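Local atomic coordinates of penicillin-binding protein PbpB (PDB entry 6KGU), a protein that synthesises cross-linked peptidoglycan from lipid intermediates, using a penicillin-sensitive transpeptidase domain that is bound here to aztreonam. Residues S154-A157 and V158-T162; Q440-R443 and Q444-R447; C488-D491 and D492-W495. All coordinates share one frame; numbering follows the deposited sequence.

Interaction 1 of 3, residues S154-A157 and V158-T162; sequences SLDA and VLAGT
Leu155 and Leu159 meet one turn apart at the start of the short helix 156-160. The backbone bonds come first. Leu159 N donates to Leu155 O at 2.9 Å. The Ala160 N to Asp156 O bond follows the same helical pattern, but its modelled length is too short to trust. The bond from Gly161 N to Ala157 O is weak, at 3.3 Å. Gly161 has a positive phi of 65°, and the chain leaves helical geometry there.

Apolar contacts are light. Leu155 CB lies 4.2 Å from Leu159 CD1. These two side chains and Val158 also rest on Val193 of strand 192-195, so one side of the helix packs on the neighbouring sheet.

The polar group is the carboxylate of Asp156. Its CG lies anti to the backbone N (chi1 -174°), which brings OD2 within 4.0 Å of Ala160 CB. Its main partners lie outside the helix. OD1 forms a salt bridge to Arg18 and accepts a bond from Gly147 N, while OD2 is bonded to His146 ND1. Three groups thus grip this carboxylate. They tie the helix to two other parts of the N-terminal region and would probably favour the ionised form of Asp156.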
loop_
_atom_site.group_PDB
_atom_site.type_symbol
_atom_site.label_atom_id
_atom_site.label_comp_id
_atom_site.label_asym_id
_atom_site.label_seq_id
_atom_site.Cartn_x
_atom_site.Cartn_y
_atom_site.Cartn_z
ATOM N N SER A 154 21.178 -1.966 5.054
ATOM C CA SER A 154 20.529 -2.493 6.254
ATOM C C SER A 154 20.788 -3.981 6.429
ATOM O O SER A 154 20.778 -4.474 7.557
ATOM C CB SER A 154 19.019 -2.228 6.218
ATOM O OG SER A 154 18.386 -2.978 5.186
ATOM N N LEU A 155 21.005 -4.716 5.336
ATOM C CA LEU A 155 21.407 -6.113 5.412
ATOM C C LEU A 155 22.895 -6.319 5.115
ATOM O O LEU A 155 23.292 -7.423 4.730
ATOM C CB LEU A 155 20.558 -6.956 4.453
ATOM C CG LEU A 155 19.067 -6.970 4.812
ATOM C CD1 LEU A 155 18.287 -7.893 3.887
ATOM C CD2 LEU A 155 18.876 -7.364 6.284
ATOM N N ASP A 156 23.724 -5.285 5.277
ATOM C CA ASP A 156 25.118 -5.388 4.858
ATOM C C ASP A 156 25.848 -6.519 5.577
ATOM O O ASP A 156 26.633 -7.246 4.959
ATOM C CB ASP A 156 25.831 -4.060 5.093
ATOM C CG ASP A 156 27.229 -4.049 4.540
ATOM O OD1 ASP A 156 27.377 -4.172 3.295
ATOM O OD2 ASP A 156 28.171 -3.894 5.346
ATOM N N ALA A 157 25.598 -6.692 6.877
ATOM C CA ALA A 157 26.275 -7.758 7.612
ATOM C C ALA A 157 25.951 -9.124 7.028
ATOM O O ALA A 157 26.836 -9.977 6.898
ATOM C CB ALA A 157 25.898 -7.705 9.093
ATOM N N VAL A 158 24.693 -9.341 6.638
ATOM C CA VAL A 158 24.319 -10.594 5.984
ATOM C C VAL A 158 24.986 -10.705 4.618
ATOM O O VAL A 158 25.479 -11.774 4.234
ATOM C CB VAL A 158 22.783 -10.698 5.871
ATOM C CG1 VAL A 158 22.387 -11.962 5.140
ATOM C CG2 VAL A 158 22.139 -10.657 7.253
ATOM N N LEU A 159 25.005 -9.605 3.860
ATOM C CA LEU A 159 25.540 -9.627 2.505
ATOM C C LEU A 159 27.069 -9.587 2.475
ATOM O O LEU A 159 27.682 -10.165 1.563
ATOM C CB LEU A 159 24.967 -8.440 1.711
ATOM C CG LEU A 159 23.462 -8.497 1.381
ATOM C CD1 LEU A 159 22.927 -7.109 0.988
ATOM C CD2 LEU A 159 23.204 -9.528 0.260
ATOM N N ALA A 160 27.694 -8.892 3.426
ATOM C CA ALA A 160 29.143 -8.698 3.384
ATOM C C ALA A 160 29.920 -9.888 3.931
ATOM O O ALA A 160 31.076 -10.091 3.541
ATOM C CB ALA A 160 29.542 -7.454 4.176
ATOM N N GLY A 161 29.334 -10.656 4.842
ATOM C CA GLY A 161 30.113 -11.684 5.504
ATOM C C GLY A 161 31.233 -11.088 6.355
ATOM O O GLY A 161 31.183 -9.939 6.791
ATOM N N THR A 162 32.260 -11.905 6.589
ATOM C CA THR A 162 33.384 -11.514 7.432
ATOM C C THR A 162 34.674 -12.027 6.819
ATOM O O THR A 162 34.786 -13.220 6.529
ATOM C CB THR A 162 33.228 -12.060 8.847
ATOM O OG1 THR A 162 31.946 -11.688 9.360
ATOM C CG2 THR A 162 34.340 -11.521 9.768
#

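Interaction 2 of 3, residues Q440-R443 and Q444-R447; sequences QTVR and QMLR
Gln444, whose N bonds back to Gln440 O at 3.1 Å, presents its flat amide to the guanidinium of Arg447. The approach is at the edge: Gln444 CD lies in the plane of that guanidinium. Arg447 NH1 donates to Gln444 OE1 at 2.8 Å. The bond is nearly straight (162° at the hydrogen) and falls on a lone pair in the carbonyl plane. The other guanidinium, of Arg443, has Gln440 CA over the centre of one face, 3.9 Å above the plane.

Chi1 (-75°) sets Gln444 CG beside its own backbone N, 3.4 Å from Gln440 O. A bend at chi2 then turns the amide toward the water and Arg447. Gln444 NE2 donates to water 1 at 2.8 Å, and the water donates in turn to Gln440 O. NE2 is also bonded to Gln471 OE1. Gln440 O therefore takes both a backbone N-H and a water.

Further backbone bonds run from Met445 N to Thr441 O and from Leu446 N to Val442 O. Arg447 N bonds to Gln444 O at 3.0 Å, with a weak bond to Arg443 O.

Val442 divides its methyls between two neighbours. CG1 runs beside Leu446 CD1 at 4.0 Å, the two side chains pointing the same way. CG2 faces Met445 CE at 4.2 Å. Val442 and Met445 also pack on helix 272-281, and Leu446 touches Ala473 of strand 473-483.

Arg443 is buried, but its polar end is well supplied. NE bonds to Ala504 O, and NH1 bonds to Ile400 O and forms a salt bridge with Asp403. Gln440 NE2 bonds to the same aspartate. Apolar side chains thus join this helix to the transpeptidase core, while the buried arginine charge is probably balanced by Asp403.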
loop_
_atom_site.group_PDB
_atom_site.type_symbol
_atom_site.label_atom_id
_atom_site.label_comp_id
_atom_site.label_asym_id
_atom_site.label_seq_id
_atom_site.Cartn_x
_atom_site.Cartn_y
_atom_site.Cartn_z
ATOM N N GLN A 440 -15.662 -11.353 3.962
ATOM C CA GLN A 440 -16.299 -11.636 2.678
ATOM C C GLN A 440 -17.389 -10.621 2.367
ATOM O O GLN A 440 -17.552 -10.203 1.215
ATOM C CB GLN A 440 -16.867 -13.062 2.681
ATOM C CG GLN A 440 -15.772 -14.133 2.610
ATOM C CD GLN A 440 -16.180 -15.440 3.254
ATOM O OE1 GLN A 440 -17.361 -15.700 3.449
ATOM N NE2 GLN A 440 -15.202 -16.266 3.592
ATOM N N THR A 441 -18.135 -10.204 3.391
ATOM C CA THR A 441 -19.188 -9.217 3.205
ATOM C C THR A 441 -18.617 -7.847 2.842
ATOM O O THR A 441 -19.154 -7.155 1.965
ATOM C CB THR A 441 -20.039 -9.152 4.478
ATOM O OG1 THR A 441 -20.780 -10.370 4.600
ATOM C CG2 THR A 441 -21.006 -7.978 4.454
ATOM N N VAL A 442 -17.519 -7.443 3.480
ATOM C CA VAL A 442 -16.934 -6.141 3.170
ATOM C C VAL A 442 -16.360 -6.130 1.748
ATOM O O VAL A 442 -16.533 -5.157 1.008
ATOM C CB VAL A 442 -15.869 -5.773 4.221
ATOM C CG1 VAL A 442 -15.069 -4.550 3.774
ATOM C CG2 VAL A 442 -16.527 -5.529 5.606
ATOM N N ARG A 443 -15.681 -7.208 1.348
ATOM C CA ARG A 443 -15.187 -7.345 -0.028
ATOM C C ARG A 443 -16.308 -7.188 -1.043
ATOM O O ARG A 443 -16.151 -6.497 -2.058
ATOM C CB ARG A 443 -14.521 -8.716 -0.242
ATOM C CG ARG A 443 -13.223 -8.942 0.487
ATOM C CD ARG A 443 -12.387 -10.050 -0.170
ATOM N NE ARG A 443 -13.056 -11.346 -0.295
ATOM C CZ ARG A 443 -12.947 -12.340 0.588
ATOM N NH1 ARG A 443 -12.246 -12.178 1.698
ATOM N NH2 ARG A 443 -13.558 -13.493 0.373
ATOM N N GLN A 444 -17.442 -7.857 -0.805
ATOM C CA GLN A 444 -18.561 -7.741 -1.737
ATOM C C GLN A 444 -19.092 -6.315 -1.777
ATOM O O GLN A 444 -19.360 -5.779 -2.859
ATOM C CB GLN A 444 -19.673 -8.726 -1.355
ATOM C CG GLN A 444 -19.343 -10.173 -1.710
ATOM C CD GLN A 444 -19.141 -10.382 -3.214
ATOM O OE1 GLN A 444 -19.878 -9.841 -4.038
ATOM N NE2 GLN A 444 -18.137 -11.152 -3.564
ATOM N N MET A 445 -19.240 -5.682 -0.605
ATOM C CA MET A 445 -19.694 -4.296 -0.542
ATOM C C MET A 445 -18.801 -3.379 -1.360
ATOM O O MET A 445 -19.287 -2.511 -2.087
ATOM C CB MET A 445 -19.727 -3.801 0.911
ATOM C CG MET A 445 -21.062 -3.896 1.608
ATOM S SD MET A 445 -21.180 -2.794 3.040
ATOM C CE MET A 445 -19.755 -3.317 3.998
ATOM N N LEU A 446 -17.484 -3.519 -1.213
ATOM C CA LEU A 446 -16.571 -2.615 -1.904
ATOM C C LEU A 446 -16.526 -2.868 -3.413
ATOM O O LEU A 446 -15.874 -2.100 -4.130
ATOM C CB LEU A 446 -15.163 -2.723 -1.287
ATOM C CG LEU A 446 -15.047 -2.235 0.166
ATOM C CD1 LEU A 446 -13.620 -2.383 0.690
ATOM C CD2 LEU A 446 -15.520 -0.784 0.297
ATOM N N ARG A 447 -17.216 -3.896 -3.910
ATOM C CA ARG A 447 -17.462 -3.994 -5.350
ATOM C C ARG A 447 -18.294 -2.820 -5.849
ATOM O O ARG A 447 -18.189 -2.432 -7.019
ATOM C CB ARG A 447 -18.176 -5.307 -5.701
ATOM C CG ARG A 447 -17.320 -6.559 -5.555
ATOM C CD ARG A 447 -18.154 -7.822 -5.828
ATOM N NE ARG A 447 -18.659 -7.877 -7.198
ATOM C CZ ARG A 447 -19.592 -8.731 -7.628
ATOM N NH1 ARG A 447 -20.142 -9.623 -6.802
ATOM N NH2 ARG A 447 -19.976 -8.695 -8.890
HETATM O O HOH W 1 -16.663 -12.069 -1.314
#

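Interaction 3 of 3, residues C488-D491 and D492-W495; sequences CYFD and DVYW. With AZR (2-({[(1Z)-1-(2-amino-1,3-thiazol-4-yl)-2-oxo-2-{[(2S,3S)-1-oxo-3-(sulfoamino)butan-2-yl]amino}ethylidene]amino}oxy)-2-methylpropanoic acid), chain B.
Between Phe490 and Val493 the backbone turns a corner at Asp491 and Asp492, and the CA atoms of Phe490 and Val493 stand 5.7 Å apart. The corner links two strands of the antiparallel sheet in the transpeptidase domain, which belongs to the beta-lactamase clan. Both strands flank 473-483, and Phe490 and Val493 are each hydrogen-bonded through the backbone to Gln481.

A CH-pi contact carries the inside of the corner. Val493 CG2 sits over one face of the Phe490 ring, 3.7 Å from the ring centroid and 23° off its normal. It is shifted toward the rim, and its nearest ring atom is Phe490 CG at 3.4 Å. CG2 reaches there because it lies anti to the carbonyl carbon while CG1 is anti to the backbone N (chi1 -175°).

The two aspartates at the corner are exposed. Their side chains cross at about a right angle, and Asp491 OD2 stays 4.4 Å from Asp492 OD1. Two like charges so close would probably repel weakly.

The tyrosines belong to the aztreonam pocket. Tyr489 OH is hydrogen-bonded to Glu266, and Tyr489 CE1 lies 3.5 Å from N16, the amino group on the thiazole. Cys488 is held by a disulfide to Cys486. Tyr494 OH lies 3.7 Å from Asp491 O at the corner. Tyr494 also meets the ligand's methylpropanoate group, on the oxime oxygen: its CE2 is 3.9 Å from methyl carbon C27.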
loop_
_atom_site.group_PDB
_atom_site.type_symbol
_atom_site.label_atom_id
_atom_site.label_comp_id
_atom_site.label_asym_id
_atom_site.label_seq_id
_atom_site.Cartn_x
_atom_site.Cartn_y
_atom_site.Cartn_z
ATOM N N CYS A 488 -2.688 24.819 8.213
ATOM C CA CYS A 488 -4.099 24.685 7.903
ATOM C C CYS A 488 -4.251 24.044 6.525
ATOM O O CYS A 488 -3.311 24.006 5.727
ATOM C CB CYS A 488 -4.793 26.051 7.981
ATOM S SG CYS A 488 -4.489 27.175 6.608
ATOM N N TYR A 489 -5.448 23.522 6.256
ATOM C CA TYR A 489 -5.651 22.741 5.043
ATOM C C TYR A 489 -5.568 23.622 3.808
ATOM O O TYR A 489 -6.040 24.760 3.804
ATOM C CB TYR A 489 -7.001 22.024 5.079
ATOM C CG TYR A 489 -6.963 20.765 5.899
ATOM C CD1 TYR A 489 -6.272 19.645 5.447
ATOM C CD2 TYR A 489 -7.603 20.692 7.131
ATOM C CE1 TYR A 489 -6.216 18.483 6.199
ATOM C CE2 TYR A 489 -7.559 19.531 7.892
ATOM C CZ TYR A 489 -6.864 18.427 7.421
ATOM O OH TYR A 489 -6.809 17.271 8.176
ATOM N N PHE A 490 -4.938 23.095 2.762
ATOM C CA PHE A 490 -5.082 23.682 1.443
ATOM C C PHE A 490 -6.543 23.617 1.006
ATOM O O PHE A 490 -7.369 22.912 1.584
ATOM C CB PHE A 490 -4.230 22.941 0.412
ATOM C CG PHE A 490 -2.780 23.314 0.420
ATOM C CD1 PHE A 490 -2.366 24.556 -0.042
ATOM C CD2 PHE A 490 -1.826 22.408 0.849
ATOM C CE1 PHE A 490 -1.019 24.895 -0.057
ATOM C CE2 PHE A 490 -0.482 22.731 0.822
ATOM C CZ PHE A 490 -0.077 23.986 0.377
ATOM N N ASP A 491 -6.842 24.342 -0.060
ATOM C CA ASP A 491 -8.159 24.304 -0.668
ATOM C C ASP A 491 -8.221 23.301 -1.809
ATOM O O ASP A 491 -9.273 22.688 -2.038
ATOM C CB ASP A 491 -8.522 25.710 -1.168
ATOM C CG ASP A 491 -9.864 25.767 -1.872
ATOM O OD1 ASP A 491 -10.904 25.628 -1.191
ATOM O OD2 ASP A 491 -9.883 25.983 -3.104
ATOM N N ASP A 492 -7.089 23.088 -2.499
ATOM C CA ASP A 492 -7.087 22.348 -3.755
ATOM C C ASP A 492 -5.818 21.518 -3.938
ATOM O O ASP A 492 -5.352 21.348 -5.068
ATOM C CB ASP A 492 -7.240 23.316 -4.933
ATOM C CG ASP A 492 -6.175 24.405 -4.932
ATOM O OD1 ASP A 492 -5.751 24.828 -3.835
ATOM O OD2 ASP A 492 -5.758 24.834 -6.029
ATOM N N VAL A 493 -5.243 21.004 -2.853
ATOM C CA VAL A 493 -4.071 20.134 -2.905
ATOM C C VAL A 493 -4.441 18.836 -2.199
ATOM O O VAL A 493 -4.794 18.860 -1.014
ATOM C CB VAL A 493 -2.849 20.793 -2.244
ATOM C CG1 VAL A 493 -1.614 19.922 -2.406
ATOM C CG2 VAL A 493 -2.627 22.188 -2.816
ATOM N N TYR A 494 -4.356 17.703 -2.919
ATOM C CA TYR A 494 -4.865 16.426 -2.419
ATOM C C TYR A 494 -3.820 15.322 -2.403
ATOM O O TYR A 494 -2.899 15.293 -3.223
ATOM C CB TYR A 494 -6.026 15.914 -3.256
ATOM C CG TYR A 494 -7.064 16.948 -3.541
ATOM C CD1 TYR A 494 -7.483 17.190 -4.838
ATOM C CD2 TYR A 494 -7.629 17.685 -2.514
ATOM C CE1 TYR A 494 -8.439 18.145 -5.106
ATOM C CE2 TYR A 494 -8.577 18.634 -2.765
ATOM C CZ TYR A 494 -8.979 18.863 -4.063
ATOM O OH TYR A 494 -9.930 19.818 -4.310
ATOM N N TRP A 495 -3.981 14.402 -1.448
ATOM C CA TRP A 495 -3.471 13.047 -1.583
ATOM C C TRP A 495 -4.588 12.198 -2.165
ATOM O O TRP A 495 -5.661 12.094 -1.561
ATOM C CB TRP A 495 -3.045 12.437 -0.254
ATOM C CG TRP A 495 -1.735 12.850 0.227
ATOM C CD1 TRP A 495 -0.522 12.716 -0.411
ATOM C CD2 TRP A 495 -1.468 13.460 1.482
ATOM N NE1 TRP A 495 0.483 13.230 0.374
ATOM C CE2 TRP A 495 -0.069 13.689 1.546
ATOM C CE3 TRP A 495 -2.276 13.842 2.564
ATOM C CZ2 TRP A 495 0.535 14.282 2.650
ATOM C CZ3 TRP A 495 -1.670 14.427 3.664
ATOM C CH2 TRP A 495 -0.276 14.645 3.697
HETATM C C7 AZR B . -15.114 12.712 -0.961
HETATM S S8 AZR B . -9.518 13.819 5.310
HETATM O O9 AZR B . -11.591 10.513 0.739
HETATM O O10 AZR B . -14.048 13.988 2.762
HETATM O O11 AZR B . -12.880 15.951 0.595
HETATM N N12 AZR B . -14.242 10.395 -0.975
HETATM N N13 AZR B . -12.724 12.999 1.193
HETATM N N14 AZR B . -11.831 15.957 1.563
HETATM N N15 AZR B . -9.748 15.561 3.409
HETATM N N16 AZR B . -7.758 15.746 4.649
HETATM S S17 AZR B . -13.808 9.829 -2.403
HETATM C C18 AZR B . -13.968 11.790 -0.587
HETATM C C19 AZR B . -13.588 11.860 0.902
HETATM C C20 AZR B . -12.715 10.606 1.163
HETATM C C21 AZR B . -12.991 13.922 2.136
HETATM C C22 AZR B . -11.910 14.929 2.321
HETATM C C23 AZR B . -12.811 17.035 -0.305
HETATM C C24 AZR B . -10.871 14.743 3.366
HETATM C C25 AZR B . -10.922 13.764 4.306
HETATM C C26 AZR B . -8.943 15.182 4.379
HETATM C C27 AZR B . -11.597 16.782 -1.180
HETATM C C28 AZR B . -14.081 17.112 -1.133
HETATM C C29 AZR B . -12.641 18.316 0.509
HETATM O O30 AZR B . -12.908 18.399 1.689
HETATM O O31 AZR B . -12.226 19.315 -0.205
HETATM O O32 AZR B . -14.657 10.398 -3.383
HETATM O O33 AZR B . -14.167 8.313 -2.388
HETATM O O34 AZR B . -12.397 9.919 -2.500
#

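Interaction 1 belongs to the dimerisation domain; interactions 2 and 3 belong to the transpeptidase domain. The centre of interaction 1 is 44 Å from that of interaction 2 and 43 Å from that of interaction 3. Interaction 1 lies far from the active site and the bound aztreonam. Interactions 2 and 3 do not touch either; their nearest atoms are about 16 Å apart. Both border strand 473-483 and approach the active site. The Leu446 side chain is about 10 Å from that of Ser269, the acyl-ester residue by similarity, and from aztreonam. Interaction 3 touches the drug directly, with the Tyr494 side chain about 11 Å from that of Ser269.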